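Local coordinates for penicillin-binding protein 2 (Pbp2) (PDB 5LP5) that probably cross-links peptidoglycan strands as a penicillin-sensitive transpeptidase during cell-wall synthesis, and forms a complex with the cell-shape protein MreC, at residues 327-336 with 367-375; 313-324 with 382-392. All coordinates share one frame; numbering follows the deposited sequence.

Contact 1 (327-336 with 367-375); sequences ITENTTIPTP and VDVYFYKFG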
loop_
_atom_site.group_PDB
_atom_site.type_symbol
_atom_site.label_atom_id
_atom_site.label_comp_id
_atom_site.label_asym_id
_atom_site.label_seq_id
_atom_site.Cartn_x
_atom_site.Cartn_y
_atom_site.Cartn_z
ATOM N N ILE A 327 20.950 53.970 23.443
ATOM C CA ILE A 327 19.871 53.767 24.422
ATOM C C ILE A 327 19.934 52.365 25.046
ATOM O O ILE A 327 20.790 51.556 24.684
ATOM C CB ILE A 327 18.473 54.021 23.799
ATOM C CG1 ILE A 327 18.290 53.252 22.480
ATOM C CG2 ILE A 327 18.255 55.515 23.580
ATOM C CD1 ILE A 327 17.440 52.014 22.602
ATOM N N THR A 328 19.054 52.100 26.010
ATOM C CA THR A 328 18.991 50.792 26.675
ATOM C C THR A 328 17.551 50.334 26.928
ATOM O O THR A 328 16.572 51.073 26.729
ATOM C CB THR A 328 19.707 50.776 28.042
ATOM O OG1 THR A 328 19.010 51.634 28.955
ATOM C CG2 THR A 328 21.155 51.214 27.908
ATOM N N GLU A 329 17.452 49.087 27.374
ATOM C CA GLU A 329 16.182 48.470 27.726
ATOM C C GLU A 329 15.421 49.292 28.750
ATOM O O GLU A 329 14.200 49.252 28.773
ATOM C CB GLU A 329 16.377 47.012 28.202
ATOM C CG GLU A 329 17.365 46.772 29.342
ATOM C CD GLU A 329 18.787 46.498 28.871
ATOM O OE1 GLU A 329 19.197 47.021 27.811
ATOM O OE2 GLU A 329 19.512 45.782 29.577
ATOM N N ASN A 330 16.140 50.067 29.556
ATOM C CA ASN A 330 15.533 50.861 30.631
ATOM C C ASN A 330 15.226 52.302 30.252
ATOM O O ASN A 330 14.590 53.022 31.024
ATOM C CB ASN A 330 16.454 50.875 31.835
ATOM C CG ASN A 330 16.917 49.502 32.210
ATOM O OD1 ASN A 330 16.112 48.663 32.590
ATOM N ND2 ASN A 330 18.213 49.257 32.097
ATOM N N THR A 331 15.688 52.729 29.081
ATOM C CA THR A 331 15.343 54.044 28.578
ATOM C C THR A 331 13.834 54.193 28.576
ATOM O O THR A 331 13.111 53.489 27.856
ATOM C CB THR A 331 15.884 54.244 27.169
ATOM O OG1 THR A 331 17.293 53.941 27.170
ATOM C CG2 THR A 331 15.623 55.668 26.692
ATOM N N THR A 332 13.364 55.094 29.425
ATOM C CA THR A 332 11.944 55.312 29.615
ATOM C C THR A 332 11.579 56.625 28.931
ATOM O O THR A 332 12.315 57.611 29.036
ATOM C CB THR A 332 11.598 55.390 31.120
ATOM O OG1 THR A 332 12.247 54.326 31.827
ATOM C CG2 THR A 332 10.091 55.306 31.342
ATOM N N ILE A 333 10.458 56.634 28.216
ATOM C CA ILE A 333 9.965 57.856 27.569
ATOM C C ILE A 333 8.445 57.958 27.705
ATOM O O ILE A 333 7.774 56.951 27.910
ATOM C CB ILE A 333 10.361 57.918 26.077
ATOM C CG1 ILE A 333 9.675 56.787 25.281
ATOM C CG2 ILE A 333 11.878 57.849 25.929
ATOM C CD1 ILE A 333 9.928 56.819 23.783
ATOM N N PRO A 334 7.900 59.179 27.607
ATOM C CA PRO A 334 6.444 59.368 27.716
ATOM C C PRO A 334 5.639 58.791 26.534
ATOM O O PRO A 334 5.992 58.990 25.380
ATOM C CB PRO A 334 6.280 60.894 27.821
ATOM C CG PRO A 334 7.562 61.477 27.333
ATOM C CD PRO A 334 8.635 60.457 27.566
ATOM N N THR A 335 4.557 58.086 26.847
ATOM C CA THR A 335 3.777 57.359 25.849
ATOM C C THR A 335 2.307 57.783 25.867
ATOM O O THR A 335 1.472 57.142 26.512
ATOM C CB THR A 335 3.887 55.840 26.076
ATOM O OG1 THR A 335 5.260 55.451 25.969
ATOM C CG2 THR A 335 3.082 55.053 25.042
ATOM N N PRO A 336 1.989 58.867 25.154
ATOM C CA PRO A 336 0.617 59.351 25.024
ATOM C C PRO A 336 -0.214 58.516 24.054
ATOM O O PRO A 336 0.327 57.612 23.398
ATOM C CB PRO A 336 0.797 60.765 24.479
ATOM C CG PRO A 336 2.095 60.727 23.764
ATOM C CD PRO A 336 2.959 59.774 24.525
ATOM N N VAL A 367 2.684 48.232 23.211
ATOM C CA VAL A 367 2.609 49.689 23.057
ATOM C C VAL A 367 3.198 50.126 21.718
ATOM O O VAL A 367 4.259 49.650 21.311
ATOM C CB VAL A 367 3.360 50.433 24.180
ATOM C CG1 VAL A 367 3.334 51.936 23.955
ATOM C CG2 VAL A 367 2.752 50.119 25.523
ATOM N N ASP A 368 2.508 51.053 21.053
ATOM C CA ASP A 368 2.860 51.460 19.702
ATOM C C ASP A 368 3.821 52.654 19.692
ATOM O O ASP A 368 4.765 52.680 18.895
ATOM C CB ASP A 368 1.590 51.773 18.902
ATOM C CG ASP A 368 0.777 50.511 18.541
ATOM O OD1 ASP A 368 1.344 49.407 18.449
ATOM O OD2 ASP A 368 -0.442 50.607 18.329
ATOM N N VAL A 369 3.595 53.629 20.574
ATOM C CA VAL A 369 4.326 54.910 20.493
ATOM C C VAL A 369 5.824 54.811 20.787
ATOM O O VAL A 369 6.614 55.535 20.182
ATOM C CB VAL A 369 3.679 56.008 21.375
ATOM C CG1 VAL A 369 4.569 57.244 21.458
ATOM C CG2 VAL A 369 2.322 56.396 20.807
ATOM N N TYR A 370 6.219 53.927 21.703
ATOM C CA TYR A 370 7.640 53.725 21.985
ATOM C C TYR A 370 8.397 53.477 20.676
ATOM O O TYR A 370 9.486 54.017 20.463
ATOM C CB TYR A 370 7.832 52.548 22.943
ATOM C CG TYR A 370 9.279 52.173 23.220
ATOM C CD1 TYR A 370 9.993 52.774 24.254
ATOM C CD2 TYR A 370 9.929 51.213 22.452
ATOM C CE1 TYR A 370 11.307 52.413 24.530
ATOM C CE2 TYR A 370 11.243 50.841 22.712
ATOM C CZ TYR A 370 11.932 51.438 23.754
ATOM O OH TYR A 370 13.245 51.079 24.019
ATOM N N PHE A 371 7.786 52.666 19.807
ATOM C CA PHE A 371 8.377 52.263 18.529
ATOM C C PHE A 371 8.197 53.344 17.488
ATOM O O PHE A 371 9.070 53.540 16.653
ATOM C CB PHE A 371 7.789 50.924 18.046
ATOM C CG PHE A 371 8.025 49.790 19.010
ATOM C CD1 PHE A 371 9.252 49.138 19.049
ATOM C CD2 PHE A 371 7.040 49.397 19.896
ATOM C CE1 PHE A 371 9.485 48.113 19.943
ATOM C CE2 PHE A 371 7.273 48.378 20.789
ATOM C CZ PHE A 371 8.496 47.738 20.818
ATOM N N TYR A 372 7.080 54.053 17.533
ATOM C CA TYR A 372 6.921 55.235 16.688
ATOM C C TYR A 372 8.057 56.245 16.928
ATOM O O TYR A 372 8.669 56.753 15.987
ATOM C CB TYR A 372 5.567 55.924 16.929
ATOM C CG TYR A 372 4.336 55.192 16.404
ATOM C CD1 TYR A 372 4.368 54.477 15.203
ATOM C CD2 TYR A 372 3.124 55.254 17.093
ATOM C CE1 TYR A 372 3.243 53.821 14.730
ATOM C CE2 TYR A 372 1.996 54.606 16.621
ATOM C CZ TYR A 372 2.061 53.893 15.440
ATOM O OH TYR A 372 0.944 53.244 14.978
ATOM N N LYS A 373 8.340 56.527 18.196
ATOM C CA LYS A 373 9.306 57.567 18.555
ATOM C C LYS A 373 10.734 57.222 18.151
ATOM O O LYS A 373 11.396 58.025 17.490
ATOM C CB LYS A 373 9.240 57.881 20.052
ATOM C CG LYS A 373 8.180 58.917 20.378
ATOM C CD LYS A 373 8.220 59.269 21.850
ATOM C CE LYS A 373 7.132 60.256 22.237
ATOM N NZ LYS A 373 7.151 60.560 23.697
ATOM N N PHE A 374 11.217 56.046 18.547
ATOM C CA PHE A 374 12.587 55.653 18.195
ATOM C C PHE A 374 12.697 55.326 16.704
ATOM O O PHE A 374 13.792 55.359 16.134
ATOM C CB PHE A 374 13.082 54.486 19.061
ATOM C CG PHE A 374 13.399 54.882 20.484
ATOM C CD1 PHE A 374 14.585 55.541 20.800
ATOM C CD2 PHE A 374 12.501 54.603 21.516
ATOM C CE1 PHE A 374 14.865 55.914 22.116
ATOM C CE2 PHE A 374 12.781 54.962 22.832
ATOM C CZ PHE A 374 13.965 55.618 23.135
ATOM N N GLY A 375 11.553 55.027 16.083
ATOM C CA GLY A 375 11.477 54.775 14.646
ATOM C C GLY A 375 11.822 56.012 13.838
ATOM O O GLY A 375 12.341 55.909 12.723
#
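Val367 meets Thr335 tip to tip, methyl against methyl, with CG1 of Val367 3.3 Å from CG2 of Thr335. The hydroxyl of Thr335 goes elsewhere, to Ser357. Val369, on the helix, slides past the same threonine in the opposite direction, its CG2 approaching the carbonyl oxygen of Pro336. Tyr370 is crossed at about a right angle by Ile333, and its ring edge, at CE1, lies near Thr331 O. Lys373, extended beyond CG, runs past the oppositely directed Ile333, whose CD1 is 3.6 Å from Lys373 CD. This brings the ammonium to Pro334 O, with NZ to O 2.6 Å and a C=O...N angle of 148°, the sole hydrogen bond joining the two segments. Phe374 closes the apolar patch: Ile333 CD1 comes within 3.5 Å of Phe374 CE2, Thr331 CG2 sits at the ring edge by CZ, and Ile327 CG2 meets CE1 obliquely. With Ile333 CG1 between its backbone N and carbonyl carbon (chi1 65°), CD1 reaches in among Tyr370, Lys373 and Phe374. The arrangement is a short strand, paired antiparallel with 356-357, laid over a helix of the transpeptidase domain, where residues 366-368 probably form the family's SxN-type motif, here ending in aspartate.

Contact 2 (313-324 with 382-392); sequences VKMGVGLSFLEN and KLSKTLREVGF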
loop_
_atom_site.group_PDB
_atom_site.type_symbol
_atom_site.label_atom_id
_atom_site.label_comp_id
_atom_site.label_asym_id
_atom_site.label_seq_id
_atom_site.Cartn_x
_atom_site.Cartn_y
_atom_site.Cartn_z
ATOM N N VAL A 313 6.603 41.464 15.803
ATOM C CA VAL A 313 7.929 41.891 15.377
ATOM C C VAL A 313 8.652 42.754 16.418
ATOM O O VAL A 313 9.869 42.967 16.317
ATOM C CB VAL A 313 7.848 42.696 14.070
ATOM C CG1 VAL A 313 7.108 41.906 12.994
ATOM C CG2 VAL A 313 7.175 44.046 14.305
ATOM N N LYS A 314 7.911 43.235 17.417
ATOM C CA LYS A 314 8.379 44.319 18.282
ATOM C C LYS A 314 9.682 44.040 19.007
ATOM O O LYS A 314 10.491 44.954 19.168
ATOM C CB LYS A 314 7.297 44.734 19.275
ATOM C CG LYS A 314 6.310 45.702 18.654
ATOM C CD LYS A 314 5.112 46.017 19.536
ATOM C CE LYS A 314 4.185 46.976 18.796
ATOM N NZ LYS A 314 2.977 47.331 19.572
ATOM N N MET A 315 9.902 42.797 19.432
ATOM C CA MET A 315 11.168 42.469 20.081
ATOM C C MET A 315 12.340 42.416 19.071
ATOM O O MET A 315 13.503 42.647 19.435
ATOM C CB MET A 315 11.066 41.203 20.972
ATOM C CG MET A 315 10.347 39.963 20.427
ATOM S SD MET A 315 8.540 39.822 20.576
ATOM C CE MET A 315 8.325 40.462 22.215
ATOM N N GLY A 316 12.032 42.147 17.807
ATOM C CA GLY A 316 13.028 42.271 16.738
ATOM C C GLY A 316 13.369 43.722 16.440
ATOM O O GLY A 316 14.531 44.065 16.215
ATOM N N VAL A 317 12.340 44.564 16.450
ATOM C CA VAL A 317 12.480 46.013 16.247
ATOM C C VAL A 317 13.271 46.646 17.407
ATOM O O VAL A 317 14.239 47.377 17.203
ATOM C CB VAL A 317 11.085 46.695 16.149
ATOM C CG1 VAL A 317 11.214 48.200 15.995
ATOM C CG2 VAL A 317 10.272 46.123 14.997
ATOM N N GLY A 318 12.832 46.356 18.625
ATOM C CA GLY A 318 13.526 46.793 19.824
ATOM C C GLY A 318 14.985 46.396 19.789
ATOM O O GLY A 318 15.852 47.203 20.116
ATOM N N LEU A 319 15.267 45.163 19.374
ATOM C CA LEU A 319 16.647 44.693 19.310
ATOM C C LEU A 319 17.492 45.564 18.374
ATOM O O LEU A 319 18.680 45.785 18.625
ATOM C CB LEU A 319 16.708 43.218 18.899
ATOM C CG LEU A 319 18.120 42.640 18.725
ATOM C CD1 LEU A 319 18.881 42.634 20.037
ATOM C CD2 LEU A 319 18.081 41.246 18.119
ATOM N N SER A 320 16.879 46.054 17.305
ATOM C CA SER A 320 17.558 46.961 16.390
ATOM C C SER A 320 17.827 48.325 17.036
ATOM O O SER A 320 18.898 48.902 16.844
ATOM C CB SER A 320 16.724 47.162 15.124
ATOM O OG SER A 320 17.506 47.754 14.090
ATOM N N PHE A 321 16.856 48.847 17.784
ATOM C CA PHE A 321 17.034 50.122 18.482
ATOM C C PHE A 321 18.271 50.075 19.360
ATOM O O PHE A 321 19.176 50.914 19.248
ATOM C CB PHE A 321 15.842 50.450 19.391
ATOM C CG PHE A 321 14.566 50.749 18.663
ATOM C CD1 PHE A 321 14.560 51.135 17.327
ATOM C CD2 PHE A 321 13.360 50.691 19.343
ATOM C CE1 PHE A 321 13.371 51.429 16.691
ATOM C CE2 PHE A 321 12.168 50.988 18.710
ATOM C CZ PHE A 321 12.173 51.358 17.384
ATOM N N LEU A 322 18.289 49.081 20.245
ATOM C CA LEU A 322 19.353 48.934 21.229
ATOM C C LEU A 322 20.699 48.784 20.563
ATOM O O LEU A 322 21.728 49.151 21.129
ATOM C CB LEU A 322 19.102 47.704 22.092
ATOM C CG LEU A 322 17.850 47.692 22.951
ATOM C CD1 LEU A 322 17.600 46.278 23.461
ATOM C CD2 LEU A 322 18.008 48.670 24.095
ATOM N N GLU A 323 20.691 48.218 19.365
ATOM C CA GLU A 323 21.914 47.926 18.650
ATOM C C GLU A 323 22.465 49.168 17.935
ATOM O O GLU A 323 23.681 49.397 17.912
ATOM C CB GLU A 323 21.622 46.805 17.665
ATOM C CG GLU A 323 22.789 46.323 16.835
ATOM C CD GLU A 323 22.413 45.113 16.014
ATOM O OE1 GLU A 323 21.216 44.739 16.000
ATOM O OE2 GLU A 323 23.322 44.552 15.379
ATOM N N ASN A 324 21.563 49.982 17.390
ATOM C CA ASN A 324 21.943 51.052 16.475
ATOM C C ASN A 324 21.933 52.446 17.096
ATOM O O ASN A 324 22.635 53.348 16.625
ATOM C CB ASN A 324 21.027 51.004 15.258
ATOM C CG ASN A 324 21.301 49.798 14.381
ATOM O OD1 ASN A 324 22.409 49.643 13.868
ATOM N ND2 ASN A 324 20.301 48.926 14.219
ATOM N N LYS A 382 18.958 50.077 8.493
ATOM C CA LYS A 382 19.444 49.341 9.675
ATOM C C LYS A 382 18.366 48.497 10.407
ATOM O O LYS A 382 18.622 47.359 10.821
ATOM C CB LYS A 382 20.129 50.313 10.639
ATOM C CG LYS A 382 21.367 50.929 10.011
ATOM C CD LYS A 382 22.163 51.801 10.964
ATOM C CE LYS A 382 23.438 52.262 10.267
ATOM N NZ LYS A 382 24.338 53.088 11.111
ATOM N N LEU A 383 17.175 49.066 10.569
ATOM C CA LEU A 383 16.030 48.330 11.089
ATOM C C LEU A 383 15.804 47.063 10.261
ATOM O O LEU A 383 15.726 45.965 10.803
ATOM C CB LEU A 383 14.768 49.212 11.061
ATOM C CG LEU A 383 13.431 48.606 11.510
ATOM C CD1 LEU A 383 13.519 48.262 12.977
ATOM C CD2 LEU A 383 12.262 49.536 11.271
ATOM N N SER A 384 15.698 47.221 8.944
ATOM C CA SER A 384 15.375 46.105 8.067
ATOM C C SER A 384 16.465 45.039 8.114
ATOM O O SER A 384 16.180 43.856 7.977
ATOM C CB SER A 384 15.164 46.580 6.638
ATOM O OG SER A 384 16.389 46.932 6.049
ATOM N N LYS A 385 17.711 45.453 8.307
ATOM C CA LYS A 385 18.792 44.494 8.483
ATOM C C LYS A 385 18.549 43.606 9.707
ATOM O O LYS A 385 18.655 42.392 9.629
ATOM C CB LYS A 385 20.147 45.202 8.610
ATOM C CG LYS A 385 21.322 44.223 8.634
ATOM C CD LYS A 385 22.661 44.904 8.439
ATOM C CE LYS A 385 23.777 43.887 8.268
ATOM N NZ LYS A 385 25.073 44.581 8.015
ATOM N N THR A 386 18.233 44.215 10.837
ATOM C CA THR A 386 17.966 43.459 12.059
ATOM C C THR A 386 16.764 42.509 11.867
ATOM O O THR A 386 16.859 41.314 12.169
ATOM C CB THR A 386 17.774 44.408 13.274
ATOM O OG1 THR A 386 19.014 45.063 13.579
ATOM C CG2 THR A 386 17.328 43.660 14.504
ATOM N N LEU A 387 15.648 43.021 11.350
ATOM C CA LEU A 387 14.469 42.184 11.081
ATOM C C LEU A 387 14.778 40.994 10.155
ATOM O O LEU A 387 14.293 39.891 10.364
ATOM C CB LEU A 387 13.352 43.021 10.453
ATOM C CG LEU A 387 12.676 44.039 11.360
ATOM C CD1 LEU A 387 11.971 45.123 10.558
ATOM C CD2 LEU A 387 11.696 43.338 12.291
ATOM N N ARG A 388 15.570 41.234 9.116
ATOM C CA ARG A 388 15.955 40.197 8.157
ATOM C C ARG A 388 16.976 39.238 8.750
ATOM O O ARG A 388 17.070 38.092 8.334
ATOM C CB ARG A 388 16.535 40.828 6.890
ATOM C CG ARG A 388 15.487 41.375 5.912
ATOM C CD ARG A 388 16.100 41.894 4.610
ATOM N NE ARG A 388 16.780 40.810 3.895
ATOM C CZ ARG A 388 16.273 40.078 2.895
ATOM N NH1 ARG A 388 15.057 40.310 2.413
ATOM N NH2 ARG A 388 17.005 39.096 2.368
ATOM N N GLU A 389 17.749 39.707 9.713
ATOM C CA GLU A 389 18.678 38.839 10.427
ATOM C C GLU A 389 17.961 37.874 11.347
ATOM O O GLU A 389 18.446 36.769 11.541
ATOM C CB GLU A 389 19.675 39.659 11.248
ATOM C CG GLU A 389 20.816 40.232 10.436
ATOM C CD GLU A 389 21.673 41.219 11.216
ATOM O OE1 GLU A 389 21.413 41.423 12.426
ATOM O OE2 GLU A 389 22.618 41.784 10.605
ATOM N N VAL A 390 16.835 38.294 11.926
ATOM C CA VAL A 390 16.028 37.415 12.792
ATOM C C VAL A 390 15.011 36.559 12.015
ATOM O O VAL A 390 14.118 35.956 12.629
ATOM C CB VAL A 390 15.304 38.176 13.943
ATOM C CG1 VAL A 390 16.300 38.953 14.787
ATOM C CG2 VAL A 390 14.214 39.105 13.433
ATOM N N GLY A 391 15.133 36.540 10.682
ATOM C CA GLY A 391 14.491 35.535 9.827
ATOM C C GLY A 391 13.202 35.901 9.097
ATOM O O GLY A 391 12.423 35.003 8.773
ATOM N N PHE A 392 12.968 37.187 8.833
ATOM C CA PHE A 392 11.704 37.640 8.189
ATOM C C PHE A 392 11.771 37.850 6.668
ATOM O O PHE A 392 10.722 37.933 5.974
ATOM C CB PHE A 392 11.207 38.938 8.830
ATOM C CG PHE A 392 10.383 38.729 10.059
ATOM C CD1 PHE A 392 10.906 38.984 11.310
ATOM C CD2 PHE A 392 9.085 38.277 9.958
ATOM C CE1 PHE A 392 10.136 38.801 12.442
ATOM C CE2 PHE A 392 8.316 38.083 11.084
ATOM C CZ PHE A 392 8.840 38.346 12.328
#
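Thr386 sits as a knob in a hole made by Gly316, Leu319, Ser320 and Glu323, a knobs-into-holes contact between two helices of the penicillin-binding transpeptidase domain. The axes of 314-324 and 382-389 approach to 8.6 Å at 128° between their N-to-C directions. The methyl CG2 of Thr386, anti to its own nitrogen, lies 3.3 Å from Gly316 O. In the same packed centre Thr386 OG1 is 3.1 Å from Ser320 OG, a weak hydrogen bond in which either hydroxyl may donate. Gly316, with no side chain, makes room for Leu387 and Val390, and from here toward residue 313 the contact is buried and apolar. Val317 straddles two leucines, CG1 to Leu383 CD1 at 3.8 Å and CG2 beside Leu387 CD2, with which it points the same way. Further along, the side chains of Val313 and Phe392 cross at about a right angle, CG1 meeting CZ; the Phe392 ring also meets Tyr447 at an angle and Phe437 edge-to-face. This is also the end that carries Lys314, probably the lysine of the SxxK motif; it turns away from 382-392 to meet Asp368 and, weakly, Ser311. The other end is polar and looser. Glu323 has a weak and unsettled bond from Thr386 OG1 to its OE1, and Asn324 ND2 makes weak bonds back to O and OG of Ser320. Lys382 is exposed and extended beyond CG, its aliphatic chain crossing the Asn324 amide, with its CD 3.6 Å from Asn324 OD1.

Overall arrangement
Both contacts belong to the transpeptidase domain, and their four segments follow one another in pairs: helix 314-324 leads on to strand 333-334, helix 369-377 to helix 380-389. Contact 2 is the buried one, helix on helix, mainly apolar, with weak hydroxyl bonds at its centre and charged groups toward its solvent side. Contact 1, further from the chain's centre and only partly buried, sets a loop and short strand against a helix, and its polar link is a lysine reaching a backbone carbonyl. The two meet directly at the salt bridge from Lys314 to Asp368, consistent with the SxxK and SxN-type motifs facing each other, and where Leu322 packs on the backbone at Thr328 and Glu329.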